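Glucoamylase (Thermoanaerobacterium thermosaccharolyticum, PDB 1LF6) probably hydrolyses terminal alpha-1,4-linked glucose residues from the non-reducing ends of glucan chains, releasing beta-D-glucose, as a family 15 glycoside hydrolase. Local coordinates at residues 21-26 and 205-210; 199-204 and 224-229. One frame throughout, in Å; residues are numbered along the deposited sequence.

Both contacts lie in the N-terminal beta-sandwich domain of this two-domain enzyme, away from the catalytic residues expected in the helical barrel, and their centres are about 6 Å apart. Interaction 2 is mostly buried: it joins 199-204, the edge strand of one sheet, to 224-229, a strand of the other, through apolar packing, a tyrosine hydroxyl, two waters and one backbone hydrogen bond. Interaction 1 is smaller and lies at the surface, where the loop 21-26 meets 205-210 through one amide hydrogen bond and a few valine contacts. Segment 205-210, the turn into helix 209-216, directly follows segment 199-204, and the loop bonds to 224-229 at both ends, probably through Ala22 N to Ser225 O and Asn229 N to Pro26 O.

Interaction 1 of 2, residues 21-26 and 205-210; sequences SAVNGP and KVNDIM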
loop_
_atom_site.group_PDB
_atom_site.type_symbol
_atom_site.label_atom_id
_atom_site.label_comp_id
_atom_site.label_asym_id
_atom_site.label_seq_id
_atom_site.Cartn_x
_atom_site.Cartn_y
_atom_site.Cartn_z
ATOM N N SER A 21 29.241 -21.953 14.959
ATOM C CA SER A 21 27.803 -21.899 14.740
ATOM C C SER A 21 27.096 -21.349 15.969
ATOM O O SER A 21 27.539 -21.560 17.098
ATOM C CB SER A 21 27.262 -23.292 14.420
ATOM O OG SER A 21 27.876 -23.816 13.262
ATOM N N ALA A 22 26.001 -20.631 15.743
ATOM C CA ALA A 22 25.222 -20.065 16.837
ATOM C C ALA A 22 24.641 -21.222 17.650
ATOM O O ALA A 22 24.460 -22.325 17.128
ATOM C CB ALA A 22 24.105 -19.188 16.281
ATOM N N VAL A 23 24.347 -20.971 18.922
ATOM C CA VAL A 23 23.811 -22.010 19.792
ATOM C C VAL A 23 22.435 -21.686 20.366
ATOM O O VAL A 23 22.022 -20.529 20.414
ATOM C CB VAL A 23 24.769 -22.282 20.973
ATOM C CG1 VAL A 23 26.087 -22.833 20.461
ATOM C CG2 VAL A 23 25.005 -20.997 21.749
ATOM N N ASN A 24 21.737 -22.730 20.804
ATOM C CA ASN A 24 20.413 -22.598 21.409
ATOM C C ASN A 24 19.370 -21.964 20.495
ATOM O O ASN A 24 18.644 -21.060 20.907
ATOM C CB ASN A 24 20.510 -21.791 22.706
ATOM C CG ASN A 24 21.510 -22.378 23.679
ATOM O OD1 ASN A 24 21.433 -23.560 24.034
ATOM N ND2 ASN A 24 22.454 -21.556 24.126
ATOM N N GLY A 25 19.301 -22.441 19.258
ATOM C CA GLY A 25 18.325 -21.916 18.323
ATOM C C GLY A 25 16.969 -22.538 18.591
ATOM O O GLY A 25 16.801 -23.226 19.595
ATOM N N PRO A 26 15.977 -22.322 17.713
ATOM C CA PRO A 26 16.061 -21.529 16.483
ATOM C C PRO A 26 15.727 -20.058 16.735
ATOM O O PRO A 26 15.608 -19.270 15.802
ATOM C CB PRO A 26 15.031 -22.200 15.592
ATOM C CG PRO A 26 13.933 -22.486 16.572
ATOM C CD PRO A 26 14.687 -23.035 17.782
ATOM N N LYS A 205 16.316 -12.884 20.196
ATOM C CA LYS A 205 16.024 -12.912 21.628
ATOM C C LYS A 205 16.780 -13.985 22.406
ATOM O O LYS A 205 16.446 -14.281 23.554
ATOM C CB LYS A 205 14.518 -13.066 21.867
ATOM C CG LYS A 205 13.725 -11.806 21.564
ATOM C CD LYS A 205 12.249 -11.974 21.886
ATOM C CE LYS A 205 11.481 -10.688 21.616
ATOM N NZ LYS A 205 10.020 -10.832 21.875
ATOM N N VAL A 206 17.803 -14.561 21.785
ATOM C CA VAL A 206 18.609 -15.588 22.438
ATOM C C VAL A 206 20.050 -15.100 22.545
ATOM O O VAL A 206 20.529 -14.786 23.634
ATOM C CB VAL A 206 18.583 -16.913 21.649
ATOM C CG1 VAL A 206 19.385 -17.972 22.390
ATOM C CG2 VAL A 206 17.148 -17.374 21.458
ATOM N N ASN A 207 20.734 -15.038 21.408
ATOM C CA ASN A 207 22.113 -14.568 21.370
ATOM C C ASN A 207 22.357 -13.673 20.160
ATOM O O ASN A 207 23.442 -13.678 19.577
ATOM C CB ASN A 207 23.089 -15.749 21.354
ATOM C CG ASN A 207 22.696 -16.820 20.357
ATOM O OD1 ASN A 207 22.362 -16.527 19.207
ATOM N ND2 ASN A 207 22.746 -18.072 20.791
ATOM N N ASP A 208 21.337 -12.908 19.789
ATOM C CA ASP A 208 21.433 -11.990 18.662
ATOM C C ASP A 208 22.214 -10.752 19.092
ATOM O O ASP A 208 22.425 -10.521 20.284
ATOM C CB ASP A 208 20.036 -11.580 18.188
ATOM C CG ASP A 208 19.164 -11.070 19.319
ATOM O OD1 ASP A 208 18.587 -9.978 19.174
ATOM O OD2 ASP A 208 19.052 -11.769 20.348
ATOM N N ILE A 209 22.626 -9.952 18.117
ATOM C CA ILE A 209 23.403 -8.748 18.385
ATOM C C ILE A 209 22.734 -7.837 19.427
ATOM O O ILE A 209 23.401 -7.326 20.328
ATOM C CB ILE A 209 23.666 -7.976 17.051
ATOM C CG1 ILE A 209 25.032 -7.278 17.099
ATOM C CG2 ILE A 209 22.545 -6.995 16.768
ATOM C CD1 ILE A 209 25.173 -6.212 18.156
ATOM N N MET A 210 21.421 -7.656 19.324
ATOM C CA MET A 210 20.689 -6.798 20.258
ATOM C C MET A 210 20.779 -7.310 21.694
ATOM O O MET A 210 20.992 -6.534 22.622
ATOM C CB MET A 210 19.216 -6.701 19.840
ATOM C CG MET A 210 18.376 -5.740 20.674
ATOM S SD MET A 210 18.802 -3.999 20.423
ATOM C CE MET A 210 19.771 -3.664 21.870
#
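A single side-chain-to-backbone hydrogen bond, flanked by a few van der Waals contacts of valine methyls with polar atoms and Asn24 CB, joins Asn207 and Val206 to Val23 and Asn24 at the surface of the N-terminal beta-sandwich domain. The irregular loop 21-26, between strands 14-16 and 39-42, here meets the turn that leads from strand 198-203 into helix 209-216. Asn207 is the buried partner. Its CG sits between the backbone N and the carbonyl carbon (chi1 47°), and ND2 gives a short bond of 2.6 Å to Val23 O. The acceptor lies close to the Asn207 amide plane, but the bond is bent, with 134° at the hydrogen. Val23 CG2 adds a contact of 3.8 Å to the same ND2, the two side chains crossing at about a right angle. Beside this bond, Val206 CG1, anti to its own backbone N, reaches Asn24 O at 3.5 Å and Asn24 CB at 4.0 Å. The side chains of Ala22, Val23 and Asn207 also touch Tyr223. ND2 gives one N-H to the loop and OD1 accepts from Tyr203 N, a donor-acceptor pattern that sets which end of the amide is oxygen and which nitrogen.

Interaction 2 of 2, residues 199-204 and 224-229; sequences YSIGYY and DSARGN
Tyr203 and Ile201 pack on Ala226 where the two sheets of the beta-sandwich come together along one edge. Strands 199-203 and 225-228 run in roughly the same direction, 30° apart with axes 6.1 Å from each other at closest approach, yet they belong to different sheets and are joined mainly by side chains. Tyr203 reaches across to the partner strand. Its CG lies anti to the carbonyl carbon (chi1 -68°), and its OH accepts a nearly straight hydrogen bond from Arg227 N at 2.9 Å. Ala226 CB makes an off-centre CH-pi contact with this ring, 4.2 Å from the centroid, while Arg227 O and Gly228 N lie at the ring edge. The same methyl meets Ile201 CG2 at 3.8 Å, so Ala226 is shared by both side chains. Ile201 CD1 reaches on to the backbone of Asp224. At the far end, the Tyr199 ring and the Asp224 carboxylate lie side by side with planes 15° apart, and a water links Tyr199 OH to Asp224 OD1. Both carboxylate oxygens also accept backbone N-H groups, OD1 from Asn19 and OD2 from Ile20. A second water connects Tyr203 OH with Ser225 O. Past the strand ends, Tyr204 N donates to Asn229 O over 2.7 Å, and Tyr204 CB lies 3.3 Å from that same Asn229 O.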
loop_
_atom_site.group_PDB
_atom_site.type_symbol
_atom_site.label_atom_id
_atom_site.label_comp_id
_atom_site.label_asym_id
_atom_site.label_seq_id
_atom_site.Cartn_x
_atom_site.Cartn_y
_atom_site.Cartn_z
ATOM N N TYR A 199 31.477 -9.374 12.997
ATOM C CA TYR A 199 30.149 -9.855 12.633
ATOM C C TYR A 199 29.672 -10.986 13.534
ATOM O O TYR A 199 30.461 -11.588 14.265
ATOM C CB TYR A 199 30.152 -10.325 11.176
ATOM C CG TYR A 199 31.207 -11.371 10.874
ATOM C CD1 TYR A 199 31.090 -12.674 11.363
ATOM C CD2 TYR A 199 32.335 -11.051 10.121
ATOM C CE1 TYR A 199 32.072 -13.631 11.111
ATOM C CE2 TYR A 199 33.323 -11.997 9.863
ATOM C CZ TYR A 199 33.189 -13.285 10.360
ATOM O OH TYR A 199 34.172 -14.220 10.108
ATOM N N SER A 200 28.374 -11.270 13.473
ATOM C CA SER A 200 27.777 -12.337 14.270
ATOM C C SER A 200 26.340 -12.609 13.842
ATOM O O SER A 200 25.525 -11.692 13.725
ATOM C CB SER A 200 27.804 -11.978 15.757
ATOM O OG SER A 200 27.291 -13.040 16.542
ATOM N N ILE A 201 26.038 -13.879 13.608
ATOM C CA ILE A 201 24.701 -14.293 13.209
ATOM C C ILE A 201 24.110 -15.083 14.372
ATOM O O ILE A 201 24.477 -16.238 14.601
ATOM C CB ILE A 201 24.758 -15.176 11.952
ATOM C CG1 ILE A 201 25.506 -14.429 10.843
ATOM C CG2 ILE A 201 23.348 -15.537 11.499
ATOM C CD1 ILE A 201 25.799 -15.262 9.621
ATOM N N GLY A 202 23.206 -14.449 15.115
ATOM C CA GLY A 202 22.603 -15.109 16.259
ATOM C C GLY A 202 21.100 -15.302 16.165
ATOM O O GLY A 202 20.463 -14.864 15.211
ATOM N N TYR A 203 20.538 -15.963 17.171
ATOM C CA TYR A 203 19.109 -16.233 17.221
ATOM C C TYR A 203 18.344 -15.140 17.948
ATOM O O TYR A 203 18.750 -14.693 19.022
ATOM C CB TYR A 203 18.870 -17.586 17.888
ATOM C CG TYR A 203 19.369 -18.729 17.044
ATOM C CD1 TYR A 203 18.776 -19.014 15.814
ATOM C CD2 TYR A 203 20.455 -19.506 17.449
ATOM C CE1 TYR A 203 19.249 -20.038 15.009
ATOM C CE2 TYR A 203 20.937 -20.535 16.646
ATOM C CZ TYR A 203 20.330 -20.794 15.427
ATOM O OH TYR A 203 20.804 -21.795 14.615
ATOM N N TYR A 204 17.232 -14.717 17.351
ATOM C CA TYR A 204 16.394 -13.653 17.902
ATOM C C TYR A 204 16.003 -13.875 19.362
ATOM O O TYR A 204 15.429 -14.906 19.716
ATOM C CB TYR A 204 15.134 -13.489 17.040
ATOM C CG TYR A 204 14.216 -12.372 17.486
ATOM C CD1 TYR A 204 14.710 -11.092 17.728
ATOM C CD2 TYR A 204 12.850 -12.594 17.662
ATOM C CE1 TYR A 204 13.870 -10.057 18.133
ATOM C CE2 TYR A 204 11.998 -11.566 18.068
ATOM C CZ TYR A 204 12.518 -10.299 18.302
ATOM O OH TYR A 204 11.688 -9.279 18.705
ATOM N N ASP A 224 29.127 -17.353 12.850
ATOM C CA ASP A 224 29.115 -17.184 11.404
ATOM C C ASP A 224 28.163 -18.171 10.744
ATOM O O ASP A 224 28.242 -18.417 9.540
ATOM C CB ASP A 224 30.534 -17.344 10.828
ATOM C CG ASP A 224 31.122 -18.733 11.057
ATOM O OD1 ASP A 224 32.329 -18.910 10.787
ATOM O OD2 ASP A 224 30.391 -19.649 11.494
ATOM N N SER A 225 27.250 -18.719 11.540
ATOM C CA SER A 225 26.278 -19.687 11.045
ATOM C C SER A 225 25.092 -19.817 12.000
ATOM O O SER A 225 25.260 -19.807 13.219
ATOM C CB SER A 225 26.954 -21.050 10.867
ATOM O OG SER A 225 26.034 -22.039 10.446
ATOM N N ALA A 226 23.892 -19.935 11.437
ATOM C CA ALA A 226 22.671 -20.073 12.228
ATOM C C ALA A 226 21.472 -20.303 11.311
ATOM O O ALA A 226 21.517 -19.960 10.126
ATOM C CB ALA A 226 22.451 -18.822 13.077
ATOM N N ARG A 227 20.408 -20.893 11.854
ATOM C CA ARG A 227 19.199 -21.148 11.073
ATOM C C ARG A 227 17.944 -21.095 11.933
ATOM O O ARG A 227 17.802 -21.853 12.891
ATOM C CB ARG A 227 19.280 -22.501 10.358
ATOM C CG ARG A 227 18.086 -22.768 9.456
ATOM C CD ARG A 227 18.355 -23.872 8.460
ATOM N NE ARG A 227 18.605 -25.148 9.114
ATOM C CZ ARG A 227 18.929 -26.263 8.469
ATOM N NH1 ARG A 227 19.042 -26.252 7.148
ATOM N NH2 ARG A 227 19.140 -27.385 9.145
ATOM N N GLY A 228 17.040 -20.192 11.569
ATOM C CA GLY A 228 15.794 -20.013 12.294
ATOM C C GLY A 228 15.459 -18.534 12.274
ATOM O O GLY A 228 15.637 -17.874 11.244
ATOM N N ASN A 229 14.956 -18.012 13.388
ATOM C CA ASN A 229 14.657 -16.586 13.477
ATOM C C ASN A 229 15.977 -15.934 13.861
ATOM O O ASN A 229 16.299 -15.790 15.038
ATOM C CB ASN A 229 13.592 -16.300 14.539
ATOM C CG ASN A 229 12.179 -16.456 14.002
ATOM O OD1 ASN A 229 11.659 -17.563 13.894
ATOM N ND2 ASN A 229 11.558 -15.337 13.644
HETATM O O HOH W 1 33.878 -16.938 11.269
HETATM O O HOH W 2 23.694 -22.506 14.245
#